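Local coordinates for protein Exo-poly-alpha-D-galacturonosidase (Thermotoga maritima, PDB 3JUR) that probably hydrolyses the alpha-1,4-galacturonosyl links of polygalacturonate, as an exo-acting, heat-active enzyme of glycosyl hydrolase family 28 with a beta-helix fold, at residues K414-L419 / I430-R435; R324-K329 / I341-N346; G147-D150 / K154-L157; E140-W145 / N210-C215; F33-D38 / S44-R49. All coordinates share one frame; numbering follows the deposited sequence.

All five contacts belong to one elongated right-handed beta-helix and its loops. Contacts 1 and 2 are buried, their centres about 17 Å apart: contact 1 sets a corner against a hairpin near the C-terminal end, contact 2 a corner and strand against another strand. Contact 2 is wholly apolar, while contact 1 adds a close serine-asparagine approach. Contact 4 is also buried but ties two loops, adding a tryptophan N-H bond to aromatic packing on proline. Contact 3, nested in the loop that contact 4 closes, is wholly on the surface and holds by charge alone. Contact 5, whose centre is about 57 Å from that of contact 1, sets helix 44-57 against a loop and is partly buried, mixing a serine hydrogen bond with an exposed arginine.

Contact 1: K414-L419 / I430-R435; sequences KISVLL and IMNGSR
The apolar part of this contact is carried by M431, whose SD lies 3.9 Å from CB of S416 and 4.2 Å from CG2 of V417. Its chain bends at chi2 (-147°) and again at chi3, which turns the sulfur toward the corner at S416; a flexible, unbranched thioether suits packing against differently shaped neighbours. M431 also packs on V390, I410 and M426, so it fills the interior.

The polar part is a close approach of S416 OG to N432 ND2, 3.1 Å apart. The other end of that amide, OD1, is fixed by the backbone N of A413, which sets how ND2 faces the serine. S416, small and polar, fits a buried corner.

Backbone bonds shape the hairpin. S434 N to M431 O (2.9 Å) closes a type I' turn, with G433 at positive phi, and M431 N returns a bond to S434 O. Beyond it, S434 OG bonds R435 N of a second subunit. S416 and V417 both face L447, a classic beta bulge, where the chain rounds a corner of the last coils of the beta-helix.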
# COMPACT_ATOMS: atom_id res chain seq x y z
N LYS D 414 -7.29 11.10 -9.01
CA LYS D 414 -6.62 12.24 -8.38
C LYS D 414 -7.08 12.43 -6.93
O LYS D 414 -6.26 12.49 -6.02
CB LYS D 414 -6.78 13.51 -9.21
CG LYS D 414 -5.82 13.55 -10.41
CD LYS D 414 -6.04 14.76 -11.32
CE LYS D 414 -6.98 14.44 -12.48
NZ LYS D 414 -6.89 15.50 -13.53
N ILE D 415 -8.39 12.53 -6.72
CA ILE D 415 -8.97 12.57 -5.38
C ILE D 415 -9.61 11.21 -5.07
O ILE D 415 -10.37 10.68 -5.89
CB ILE D 415 -9.99 13.72 -5.26
CG1 ILE D 415 -9.26 15.06 -5.37
CG2 ILE D 415 -10.79 13.62 -3.94
CD1 ILE D 415 -10.15 16.24 -5.68
N SER D 416 -9.28 10.64 -3.91
CA SER D 416 -9.88 9.37 -3.49
C SER D 416 -11.33 9.53 -3.04
O SER D 416 -12.22 8.84 -3.56
CB SER D 416 -9.06 8.72 -2.37
OG SER D 416 -7.76 8.42 -2.83
N VAL D 417 -11.58 10.42 -2.08
CA VAL D 417 -12.93 10.62 -1.57
C VAL D 417 -13.28 12.11 -1.45
O VAL D 417 -12.52 12.91 -0.88
CB VAL D 417 -13.17 9.89 -0.20
CG1 VAL D 417 -14.62 10.12 0.32
CG2 VAL D 417 -12.91 8.39 -0.31
N LEU D 418 -14.42 12.47 -2.03
CA LEU D 418 -15.08 13.72 -1.69
C LEU D 418 -16.43 13.31 -1.12
O LEU D 418 -17.24 12.68 -1.82
CB LEU D 418 -15.23 14.64 -2.91
CG LEU D 418 -15.89 16.01 -2.65
CD1 LEU D 418 -15.47 17.04 -3.69
CD2 LEU D 418 -17.40 15.89 -2.64
N LEU D 419 -16.64 13.63 0.15
CA LEU D 419 -17.90 13.32 0.83
C LEU D 419 -18.46 14.57 1.46
O LEU D 419 -17.76 15.27 2.20
CB LEU D 419 -17.69 12.24 1.90
CG LEU D 419 -18.96 11.80 2.66
CD1 LEU D 419 -19.87 10.92 1.77
CD2 LEU D 419 -18.62 11.07 3.96
N ILE D 430 -8.56 -0.96 -1.72
CA ILE D 430 -7.30 -0.32 -2.06
C ILE D 430 -7.66 0.90 -2.91
O ILE D 430 -8.37 0.78 -3.91
CB ILE D 430 -6.33 -1.28 -2.80
CG1 ILE D 430 -6.05 -2.53 -1.95
CG2 ILE D 430 -5.03 -0.56 -3.18
CD1 ILE D 430 -5.18 -3.62 -2.62
N MET D 431 -7.19 2.06 -2.48
CA MET D 431 -7.48 3.32 -3.16
C MET D 431 -6.19 4.08 -3.37
O MET D 431 -5.57 4.50 -2.40
CB MET D 431 -8.42 4.19 -2.31
CG MET D 431 -9.85 3.79 -2.39
SD MET D 431 -10.91 5.25 -2.26
CE MET D 431 -12.23 4.67 -3.29
N ASN D 432 -5.80 4.24 -4.63
CA ASN D 432 -4.52 4.87 -5.00
C ASN D 432 -3.38 4.45 -4.06
O ASN D 432 -2.67 5.29 -3.51
CB ASN D 432 -4.64 6.40 -5.05
CG ASN D 432 -5.78 6.88 -5.95
OD1 ASN D 432 -6.10 6.26 -6.97
ND2 ASN D 432 -6.42 7.97 -5.55
N GLY D 433 -3.22 3.14 -3.86
CA GLY D 433 -2.11 2.62 -3.07
C GLY D 433 -2.34 2.46 -1.58
O GLY D 433 -1.58 1.77 -0.91
N SER D 434 -3.38 3.11 -1.05
CA SER D 434 -3.73 3.00 0.37
C SER D 434 -4.68 1.84 0.59
O SER D 434 -5.73 1.76 -0.03
CB SER D 434 -4.37 4.30 0.87
OG SER D 434 -3.40 5.29 1.17
N ARG D 435 -4.30 0.94 1.50
CA ARG D 435 -5.13 -0.19 1.84
C ARG D 435 -5.96 0.14 3.08
O ARG D 435 -5.42 0.58 4.09
CB ARG D 435 -4.26 -1.42 2.12
CG ARG D 435 -4.86 -2.72 1.60
CD ARG D 435 -4.58 -3.89 2.53
NE ARG D 435 -5.74 -4.18 3.38
CZ ARG D 435 -6.72 -5.02 3.05
NH1 ARG D 435 -6.68 -5.66 1.89
NH2 ARG D 435 -7.74 -5.23 3.89

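Contact 2: R324-K329 / I341-N346; sequences RALRLK and IFFIDN
Two faces of the beta-helix meet here across the hydrophobic interior, where L326 packs over one face of the ring of F343. CB of L326 stands over the ring centre, 4.0 Å from the centroid and 3° off the normal, a CH-pi contact. The two side chains run antiparallel alongside one another: CD2 of L326 reaches back to CB of F343 (4.0 Å), while CD1 touches CD1 of the ring. Both have CG anti to the backbone N, F343 with chi1 -164°, and this swings the phenyl along the corner to A325. There its CZ comes 4.1 Å from CB of A325, whose single methyl lets the ring end approach the backbone. The opposite ring face carries ND2 of N346, 3.2 Å above the plane; that asparagine is held by A314 O and N317 N, so its amide is fixed over the phenyl. Further along, L328 and I341 meet more loosely, CD2 to CG1 at 4.5 Å. Branched aliphatic chains suit this water-poor core, and R327 and K329, on the other side of their strand, form salt bridges with D261. The chain turns its corner at A325 and L326 before entering strand 327-329. Among the neighbouring strands, 299-301 offers L299 to both L326 and F343, 309-320 packs on I341 and F343, and V376 and V378 of 372-379 close on L326.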
# COMPACT_ATOMS: atom_id res chain seq x y z
N ARG D 324 -17.87 8.24 -16.17
CA ARG D 324 -18.24 7.70 -14.86
C ARG D 324 -18.67 6.26 -15.00
O ARG D 324 -19.32 5.88 -15.99
CB ARG D 324 -19.40 8.51 -14.24
CG ARG D 324 -19.09 9.98 -14.07
CD ARG D 324 -20.29 10.84 -13.69
NE ARG D 324 -19.92 12.23 -13.93
CZ ARG D 324 -20.02 12.85 -15.11
NH1 ARG D 324 -20.54 12.21 -16.16
NH2 ARG D 324 -19.60 14.10 -15.22
N ALA D 325 -18.34 5.45 -14.00
CA ALA D 325 -18.75 4.05 -14.02
C ALA D 325 -20.16 3.90 -13.46
O ALA D 325 -21.04 3.32 -14.10
CB ALA D 325 -17.76 3.18 -13.26
N LEU D 326 -20.36 4.44 -12.25
CA LEU D 326 -21.64 4.40 -11.56
C LEU D 326 -22.02 5.83 -11.19
O LEU D 326 -21.23 6.55 -10.57
CB LEU D 326 -21.57 3.53 -10.29
CG LEU D 326 -22.80 3.48 -9.37
CD1 LEU D 326 -24.04 2.85 -10.05
CD2 LEU D 326 -22.51 2.74 -8.07
N ARG D 327 -23.24 6.22 -11.56
CA ARG D 327 -23.70 7.59 -11.38
C ARG D 327 -25.15 7.60 -10.88
O ARG D 327 -26.03 7.07 -11.53
CB ARG D 327 -23.59 8.31 -12.72
CG ARG D 327 -23.82 9.81 -12.68
CD ARG D 327 -23.83 10.36 -14.10
NE ARG D 327 -23.65 11.81 -14.10
CZ ARG D 327 -23.85 12.58 -15.17
NH1 ARG D 327 -24.24 12.04 -16.32
NH2 ARG D 327 -23.66 13.89 -15.08
N LEU D 328 -25.38 8.20 -9.71
CA LEU D 328 -26.73 8.49 -9.22
C LEU D 328 -26.97 10.00 -9.18
O LEU D 328 -26.18 10.75 -8.58
CB LEU D 328 -26.98 7.84 -7.84
CG LEU D 328 -27.23 6.32 -7.76
CD1 LEU D 328 -26.00 5.50 -8.15
CD2 LEU D 328 -27.69 5.92 -6.37
N LYS D 329 -28.03 10.45 -9.85
CA LYS D 329 -28.37 11.87 -9.98
C LYS D 329 -29.79 12.14 -9.51
O LYS D 329 -30.72 11.44 -9.93
CB LYS D 329 -28.31 12.35 -11.44
CG LYS D 329 -27.21 11.81 -12.29
CD LYS D 329 -27.25 12.42 -13.68
CE LYS D 329 -28.15 11.63 -14.62
NZ LYS D 329 -27.95 12.06 -16.04
N ILE D 341 -29.29 -0.53 -4.92
CA ILE D 341 -28.59 -0.54 -6.19
C ILE D 341 -27.29 -1.32 -5.97
O ILE D 341 -26.51 -0.99 -5.06
CB ILE D 341 -28.28 0.91 -6.70
CG1 ILE D 341 -29.51 1.83 -6.58
CG2 ILE D 341 -27.74 0.88 -8.15
CD1 ILE D 341 -30.74 1.41 -7.43
N PHE D 342 -27.08 -2.35 -6.79
CA PHE D 342 -25.96 -3.26 -6.61
C PHE D 342 -25.05 -3.24 -7.83
O PHE D 342 -25.48 -3.59 -8.93
CB PHE D 342 -26.47 -4.69 -6.36
CG PHE D 342 -27.25 -4.83 -5.09
CD1 PHE D 342 -26.63 -5.25 -3.92
CD2 PHE D 342 -28.61 -4.52 -5.06
CE1 PHE D 342 -27.35 -5.38 -2.74
CE2 PHE D 342 -29.34 -4.63 -3.87
CZ PHE D 342 -28.71 -5.06 -2.72
N PHE D 343 -23.81 -2.84 -7.61
CA PHE D 343 -22.82 -2.66 -8.66
C PHE D 343 -21.68 -3.63 -8.36
O PHE D 343 -20.75 -3.29 -7.61
CB PHE D 343 -22.34 -1.19 -8.66
CG PHE D 343 -21.62 -0.77 -9.91
CD1 PHE D 343 -22.32 -0.60 -11.11
CD2 PHE D 343 -20.26 -0.51 -9.89
CE1 PHE D 343 -21.65 -0.19 -12.27
CE2 PHE D 343 -19.59 -0.10 -11.03
CZ PHE D 343 -20.29 0.06 -12.23
N ILE D 344 -21.76 -4.83 -8.93
CA ILE D 344 -20.95 -5.98 -8.50
C ILE D 344 -20.10 -6.55 -9.62
O ILE D 344 -20.60 -6.75 -10.73
CB ILE D 344 -21.86 -7.15 -7.99
CG1 ILE D 344 -22.96 -6.64 -7.05
CG2 ILE D 344 -21.03 -8.28 -7.35
CD1 ILE D 344 -22.47 -6.03 -5.75
N ASP D 345 -18.84 -6.86 -9.32
CA ASP D 345 -17.92 -7.55 -10.25
C ASP D 345 -17.63 -6.77 -11.53
O ASP D 345 -17.38 -7.36 -12.58
CB ASP D 345 -18.45 -8.95 -10.60
CG ASP D 345 -18.59 -9.84 -9.39
OD1 ASP D 345 -17.82 -9.66 -8.42
OD2 ASP D 345 -19.48 -10.73 -9.40
N ASN D 346 -17.65 -5.45 -11.44
CA ASN D 346 -17.46 -4.62 -12.63
C ASN D 346 -16.03 -4.19 -12.81
O ASN D 346 -15.25 -4.16 -11.85
CB ASN D 346 -18.41 -3.43 -12.60
CG ASN D 346 -19.87 -3.85 -12.67
OD1 ASN D 346 -20.29 -4.51 -13.62
ND2 ASN D 346 -20.65 -3.47 -11.67

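Contact 3: G147-D150 / K154-L157; sequences GKKD and KEGL
K149 runs out extended beyond CG, with chi2 to chi4 all in the anti range, and so carries its ammonium group across to E155. The glutamate answers with CG anti to its N (chi1 -167°) and a bend at chi2 (72°), which brings the carboxylate round toward the lysine. The two chains cross at a slant, and NZ of K149 stands 3.8 Å from OE2 of E155, a long salt bridge; CE of K149 lies almost as near, 3.9 Å from the same oxygen.

Both residues are exposed, and long flexible charged chains suit such a place. At this separation water would probably screen the attraction, so the pairing is likely weak. The glutamate sits in a tight turn: K154 to L157 form a type II turn, closed by L157 N to K154 O at 3.1 Å, with E155 at its second position and G156 at the third, where phi is positive. A type II turn with glycine third is a common way to reverse an exposed loop, here the one between strand 132-134 and helix 161-173.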
# COMPACT_ATOMS: atom_id res chain seq x y z
N GLY D 147 -29.76 22.91 -29.16
CA GLY D 147 -29.33 24.28 -28.90
C GLY D 147 -27.83 24.45 -28.73
O GLY D 147 -27.37 25.52 -28.31
N LYS D 148 -27.07 23.40 -29.05
CA LYS D 148 -25.61 23.42 -28.96
C LYS D 148 -24.95 23.60 -30.33
O LYS D 148 -25.30 22.91 -31.28
CB LYS D 148 -25.11 22.13 -28.32
CG LYS D 148 -25.14 22.12 -26.81
CD LYS D 148 -24.58 20.81 -26.29
CE LYS D 148 -24.24 20.89 -24.81
NZ LYS D 148 -23.84 19.55 -24.32
N LYS D 149 -23.98 24.52 -30.40
CA LYS D 149 -23.31 24.87 -31.66
C LYS D 149 -22.48 23.74 -32.26
O LYS D 149 -22.49 23.53 -33.48
CB LYS D 149 -22.44 26.12 -31.50
CG LYS D 149 -23.20 27.37 -31.07
CD LYS D 149 -22.44 28.64 -31.42
CE LYS D 149 -23.06 29.85 -30.71
NZ LYS D 149 -22.36 31.12 -31.05
N ASP D 150 -21.75 23.01 -31.42
CA ASP D 150 -20.97 21.85 -31.88
C ASP D 150 -21.84 20.72 -32.43
O ASP D 150 -21.34 19.80 -33.08
CB ASP D 150 -20.02 21.34 -30.79
CG ASP D 150 -20.53 21.64 -29.39
OD1 ASP D 150 -20.52 22.83 -29.02
OD2 ASP D 150 -20.92 20.69 -28.67
N LYS D 154 -27.51 26.89 -34.84
CA LYS D 154 -27.02 28.17 -35.32
C LYS D 154 -27.68 29.33 -34.59
O LYS D 154 -28.84 29.23 -34.17
CB LYS D 154 -27.23 28.30 -36.83
CG LYS D 154 -26.70 27.11 -37.61
CD LYS D 154 -26.16 27.51 -38.97
CE LYS D 154 -25.34 26.39 -39.58
NZ LYS D 154 -24.31 25.88 -38.63
N GLU D 155 -26.93 30.42 -34.44
CA GLU D 155 -27.41 31.63 -33.78
C GLU D 155 -28.68 32.16 -34.43
O GLU D 155 -28.73 32.36 -35.65
CB GLU D 155 -26.32 32.71 -33.81
CG GLU D 155 -26.57 33.91 -32.90
CD GLU D 155 -26.42 33.58 -31.41
OE1 GLU D 155 -26.88 34.39 -30.58
OE2 GLU D 155 -25.84 32.53 -31.07
N GLY D 156 -29.71 32.37 -33.62
CA GLY D 156 -30.98 32.92 -34.08
C GLY D 156 -31.97 31.88 -34.58
O GLY D 156 -33.06 32.23 -35.04
N LEU D 157 -31.59 30.61 -34.50
CA LEU D 157 -32.48 29.52 -34.87
C LEU D 157 -33.13 28.92 -33.62
O LEU D 157 -32.57 29.02 -32.53
CB LEU D 157 -31.73 28.45 -35.69
CG LEU D 157 -31.56 28.61 -37.22
CD1 LEU D 157 -32.85 28.27 -37.98
CD2 LEU D 157 -31.03 29.98 -37.65

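Contact 4: E140-W145 / N210-C215; sequences EHWWPW and NSPMWC
W143 and W142 hold the loop 210-215 in two different ways, one by its edge and one by its face. NE1 of W143 gives a hydrogen bond to S211 O, 2.8 Å long and fairly straight at 161°; the oxygen lies near the indole plane, and the donor is tilted 21° from the carbonyl plane. Beside it CD1 of the same ring lies 3.4 Å from P212 O, so two successive carbonyls line this edge. W142 instead lays its five-membered ring on the proline: CG of P212 is 4.0 Å from the centroid and 18° off the normal, a CH-pi contact, and CB of P212 touches the ring as well. A rigid, flat-sided proline suits a broad indole.

These loops project from one side of the parallel beta-helix: residues 140-145 follow strand 132-134, and residues 210-215 join strand 207-209 to strand 216-219. W142 has an unusual positive phi, and a short 3-10 segment, 143-145, follows, with W145 N bonded to W142 O; the two indoles leave the backbone in different directions.

In the second shell, S211 O is also bonded by N238 ND2 and P212 O by R189 NH1, so both carbonyls have further donors. S211 OG gives a bond within the loop, reaching M213 O (2.7 Å) from above its carbonyl plane. Y97 meets W142 edge-to-face, and N210 ND2 is held by D134.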
# COMPACT_ATOMS: atom_id res chain seq x y z
N GLU D 140 -27.24 18.37 -39.15
CA GLU D 140 -28.25 19.03 -39.99
C GLU D 140 -29.66 18.52 -39.68
O GLU D 140 -30.65 19.12 -40.12
CB GLU D 140 -27.94 18.84 -41.48
CG GLU D 140 -26.48 18.52 -41.81
CD GLU D 140 -25.58 19.73 -41.82
OE1 GLU D 140 -25.85 20.67 -42.59
OE2 GLU D 140 -24.58 19.73 -41.07
N HIS D 141 -29.76 17.41 -38.94
CA HIS D 141 -31.04 16.75 -38.69
C HIS D 141 -31.25 16.34 -37.23
O HIS D 141 -30.42 15.63 -36.64
CB HIS D 141 -31.22 15.55 -39.63
CG HIS D 141 -31.06 15.90 -41.08
ND1 HIS D 141 -29.85 15.84 -41.74
CD2 HIS D 141 -31.97 16.33 -41.99
CE1 HIS D 141 -30.02 16.21 -43.00
NE2 HIS D 141 -31.29 16.51 -43.18
N TRP D 142 -32.36 16.81 -36.65
CA TRP D 142 -32.72 16.59 -35.24
C TRP D 142 -31.80 17.26 -34.20
O TRP D 142 -32.29 17.96 -33.31
CB TRP D 142 -32.85 15.10 -34.91
CG TRP D 142 -33.88 14.34 -35.71
CD1 TRP D 142 -33.63 13.35 -36.62
CD2 TRP D 142 -35.30 14.50 -35.67
NE1 TRP D 142 -34.80 12.88 -37.15
CE2 TRP D 142 -35.85 13.57 -36.58
CE3 TRP D 142 -36.17 15.33 -34.96
CZ2 TRP D 142 -37.23 13.45 -36.80
CZ3 TRP D 142 -37.54 15.22 -35.17
CH2 TRP D 142 -38.06 14.28 -36.09
N TRP D 143 -30.49 17.04 -34.31
CA TRP D 143 -29.54 17.50 -33.27
C TRP D 143 -29.49 19.02 -33.04
O TRP D 143 -29.34 19.45 -31.90
CB TRP D 143 -28.11 16.96 -33.51
CG TRP D 143 -27.96 15.46 -33.35
CD1 TRP D 143 -28.86 14.58 -32.83
CD2 TRP D 143 -26.80 14.68 -33.70
NE1 TRP D 143 -28.36 13.30 -32.85
CE2 TRP D 143 -27.10 13.33 -33.38
CE3 TRP D 143 -25.55 14.99 -34.25
CZ2 TRP D 143 -26.18 12.29 -33.59
CZ3 TRP D 143 -24.64 13.96 -34.47
CH2 TRP D 143 -24.96 12.62 -34.14
N PRO D 144 -29.61 19.83 -34.12
CA PRO D 144 -29.67 21.28 -33.88
C PRO D 144 -30.74 21.72 -32.88
O PRO D 144 -30.59 22.77 -32.24
CB PRO D 144 -29.98 21.84 -35.27
CG PRO D 144 -29.35 20.88 -36.19
CD PRO D 144 -29.51 19.52 -35.56
N TRP D 145 -31.79 20.91 -32.71
CA TRP D 145 -32.87 21.25 -31.78
C TRP D 145 -32.43 21.33 -30.32
O TRP D 145 -33.09 21.99 -29.51
CB TRP D 145 -34.05 20.27 -31.94
CG TRP D 145 -34.81 20.44 -33.23
CD1 TRP D 145 -34.45 21.22 -34.31
CD2 TRP D 145 -36.04 19.80 -33.59
NE1 TRP D 145 -35.39 21.10 -35.31
CE2 TRP D 145 -36.38 20.24 -34.90
CE3 TRP D 145 -36.89 18.90 -32.94
CZ2 TRP D 145 -37.53 19.81 -35.56
CZ3 TRP D 145 -38.04 18.47 -33.60
CH2 TRP D 145 -38.35 18.93 -34.90
N ASN D 210 -26.89 6.96 -35.37
CA ASN D 210 -27.47 8.26 -35.73
C ASN D 210 -28.85 8.48 -35.08
O ASN D 210 -29.83 8.77 -35.77
CB ASN D 210 -27.58 8.42 -37.26
CG ASN D 210 -26.29 8.10 -38.00
OD1 ASN D 210 -25.21 8.60 -37.67
ND2 ASN D 210 -26.40 7.30 -39.05
N SER D 211 -28.90 8.33 -33.76
CA SER D 211 -30.15 8.48 -33.02
C SER D 211 -30.48 9.96 -32.80
O SER D 211 -29.59 10.76 -32.49
CB SER D 211 -30.05 7.76 -31.68
OG SER D 211 -31.22 7.96 -30.90
N PRO D 212 -31.77 10.33 -32.97
CA PRO D 212 -32.21 11.70 -32.70
C PRO D 212 -31.92 12.11 -31.26
O PRO D 212 -31.42 13.22 -31.02
CB PRO D 212 -33.72 11.64 -32.95
CG PRO D 212 -33.87 10.55 -33.97
CD PRO D 212 -32.84 9.52 -33.57
N MET D 213 -32.20 11.20 -30.34
CA MET D 213 -32.05 11.42 -28.90
C MET D 213 -31.84 10.04 -28.23
O MET D 213 -30.90 9.33 -28.59
CB MET D 213 -33.25 12.19 -28.36
CG MET D 213 -33.02 12.82 -26.99
SD MET D 213 -34.31 14.02 -26.60
CE MET D 213 -34.03 14.23 -24.84
N TRP D 214 -32.70 9.65 -27.28
CA TRP D 214 -32.52 8.37 -26.57
C TRP D 214 -32.74 7.19 -27.52
O TRP D 214 -33.67 7.21 -28.34
CB TRP D 214 -33.44 8.24 -25.36
CG TRP D 214 -33.32 9.33 -24.31
CD1 TRP D 214 -32.43 10.37 -24.30
CD2 TRP D 214 -34.11 9.46 -23.12
NE1 TRP D 214 -32.62 11.15 -23.18
CE2 TRP D 214 -33.64 10.61 -22.44
CE3 TRP D 214 -35.16 8.72 -22.56
CZ2 TRP D 214 -34.20 11.03 -21.22
CZ3 TRP D 214 -35.71 9.14 -21.35
CH2 TRP D 214 -35.23 10.29 -20.70
N CYS D 215 -31.88 6.17 -27.41
CA CYS D 215 -31.85 5.10 -28.41
C CYS D 215 -32.90 4.03 -28.16
O CYS D 215 -33.75 3.79 -29.01
CB CYS D 215 -30.45 4.50 -28.55
SG CYS D 215 -29.20 5.67 -29.18

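Contact 5: F33-D38 / S44-R49; sequences FGARGD and SESFKR
S46, A35 and F33 form the close part of this contact. The serine hydroxyl gives a hydrogen bond to F33 O at 2.9 Å, approaching from well above the carbonyl plane, 48° out of it. Chi1 of -59° sets OG beside its own backbone N, on the side of the helix that faces the loop. CB of A35 nestles against the same residue, 3.5 Å from OG and 3.6 Å from CB of S46; both are buried, and small side chains suit so close an approach of helix and loop. A35 is backed further by L30 and F69. F33, a large apolar chain suited to covering a helix, lies along it, CB 3.8 Å from S46 O and CD1 4.1 Å from CB of R49, and continues onto A50 and E53.

The exposed side belongs to R49 and G34. R49 bends at chi3 and folds its guanidinium back over the loop, with F33 CB over the centre of one face; phenyl and guanidinium planes stand 79° apart, which rules out a parallel stack. NH2 comes 3.0 Å from F33 O, but at a poor angle for a bond. G34, at a positive phi, has no side chain to crowd the arginine.

The chemistry implies a division of labour: the serine bond to a main-chain carbonyl holds the loop to the first turn of helix 44-57, while the arginine, positively charged, probably adds a looser electrostatic attraction to the same oxygen at the solvent edge.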
# COMPACT_ATOMS: atom_id res chain seq x y z
N PHE D 33 -44.19 -6.15 -50.63
CA PHE D 33 -45.09 -5.03 -50.38
C PHE D 33 -44.62 -3.71 -51.00
O PHE D 33 -44.90 -2.63 -50.49
CB PHE D 33 -45.34 -4.87 -48.88
CG PHE D 33 -45.99 -6.07 -48.24
CD1 PHE D 33 -47.37 -6.20 -48.22
CD2 PHE D 33 -45.20 -7.07 -47.67
CE1 PHE D 33 -47.97 -7.31 -47.63
CE2 PHE D 33 -45.79 -8.18 -47.08
CZ PHE D 33 -47.18 -8.30 -47.06
N GLY D 34 -43.89 -3.82 -52.11
CA GLY D 34 -43.49 -2.64 -52.89
C GLY D 34 -42.21 -1.96 -52.46
O GLY D 34 -41.79 -0.98 -53.08
N ALA D 35 -41.58 -2.47 -51.40
CA ALA D 35 -40.32 -1.92 -50.89
C ALA D 35 -39.15 -2.20 -51.83
O ALA D 35 -39.17 -3.17 -52.60
CB ALA D 35 -40.02 -2.46 -49.51
N ARG D 36 -38.13 -1.35 -51.75
CA ARG D 36 -36.89 -1.54 -52.47
C ARG D 36 -35.73 -1.13 -51.57
O ARG D 36 -35.78 -0.09 -50.90
CB ARG D 36 -36.88 -0.69 -53.75
CG ARG D 36 -35.98 -1.23 -54.86
CD ARG D 36 -36.61 -1.03 -56.23
NE ARG D 36 -37.89 -1.73 -56.31
CZ ARG D 36 -38.82 -1.53 -57.24
NH1 ARG D 36 -38.64 -0.63 -58.20
NH2 ARG D 36 -39.95 -2.24 -57.20
N GLY D 37 -34.69 -1.96 -51.53
CA GLY D 37 -33.51 -1.69 -50.71
C GLY D 37 -32.47 -0.86 -51.42
O GLY D 37 -31.27 -1.02 -51.18
N ASP D 38 -32.92 0.05 -52.29
CA ASP D 38 -32.04 0.91 -53.08
C ASP D 38 -31.61 2.19 -52.35
O ASP D 38 -30.86 3.00 -52.90
CB ASP D 38 -32.68 1.25 -54.44
CG ASP D 38 -34.05 1.92 -54.31
OD1 ASP D 38 -34.41 2.39 -53.21
OD2 ASP D 38 -34.78 2.00 -55.33
N SER D 44 -42.25 3.43 -46.47
CA SER D 44 -43.17 3.71 -45.35
C SER D 44 -44.42 2.83 -45.37
O SER D 44 -44.75 2.19 -44.37
CB SER D 44 -43.57 5.19 -45.33
OG SER D 44 -42.48 6.03 -45.01
N GLU D 45 -45.11 2.82 -46.51
CA GLU D 45 -46.34 2.04 -46.69
C GLU D 45 -46.08 0.54 -46.75
O GLU D 45 -46.94 -0.27 -46.37
CB GLU D 45 -47.08 2.47 -47.95
CG GLU D 45 -47.77 3.82 -47.83
CD GLU D 45 -48.99 3.77 -46.92
OE1 GLU D 45 -49.99 3.12 -47.28
OE2 GLU D 45 -48.94 4.41 -45.85
N SER D 46 -44.90 0.17 -47.23
CA SER D 46 -44.48 -1.22 -47.28
C SER D 46 -44.48 -1.82 -45.88
O SER D 46 -45.05 -2.89 -45.67
CB SER D 46 -43.09 -1.34 -47.92
OG SER D 46 -43.11 -0.80 -49.23
N PHE D 47 -43.87 -1.11 -44.93
CA PHE D 47 -43.87 -1.53 -43.53
C PHE D 47 -45.28 -1.62 -42.98
O PHE D 47 -45.63 -2.62 -42.34
CB PHE D 47 -43.03 -0.57 -42.67
CG PHE D 47 -41.55 -0.83 -42.74
CD1 PHE D 47 -40.97 -1.84 -42.00
CD2 PHE D 47 -40.74 -0.07 -43.58
CE1 PHE D 47 -39.60 -2.09 -42.08
CE2 PHE D 47 -39.38 -0.31 -43.67
CZ PHE D 47 -38.81 -1.33 -42.91
N LYS D 48 -46.09 -0.60 -43.24
CA LYS D 48 -47.43 -0.51 -42.68
C LYS D 48 -48.33 -1.65 -43.17
O LYS D 48 -49.05 -2.26 -42.38
CB LYS D 48 -48.06 0.86 -42.99
CG LYS D 48 -49.09 1.33 -41.98
CD LYS D 48 -50.28 1.99 -42.65
CE LYS D 48 -51.39 0.97 -42.93
NZ LYS D 48 -52.44 1.44 -43.91
N ARG D 49 -48.26 -1.95 -44.47
CA ARG D 49 -49.08 -3.01 -45.05
C ARG D 49 -48.60 -4.39 -44.62
O ARG D 49 -49.40 -5.30 -44.40
CB ARG D 49 -49.09 -2.89 -46.57
CG ARG D 49 -50.47 -3.02 -47.19
CD ARG D 49 -50.38 -3.22 -48.71
NE ARG D 49 -49.32 -2.40 -49.30
CZ ARG D 49 -48.69 -2.69 -50.43
NH1 ARG D 49 -48.99 -3.79 -51.12
NH2 ARG D 49 -47.74 -1.88 -50.88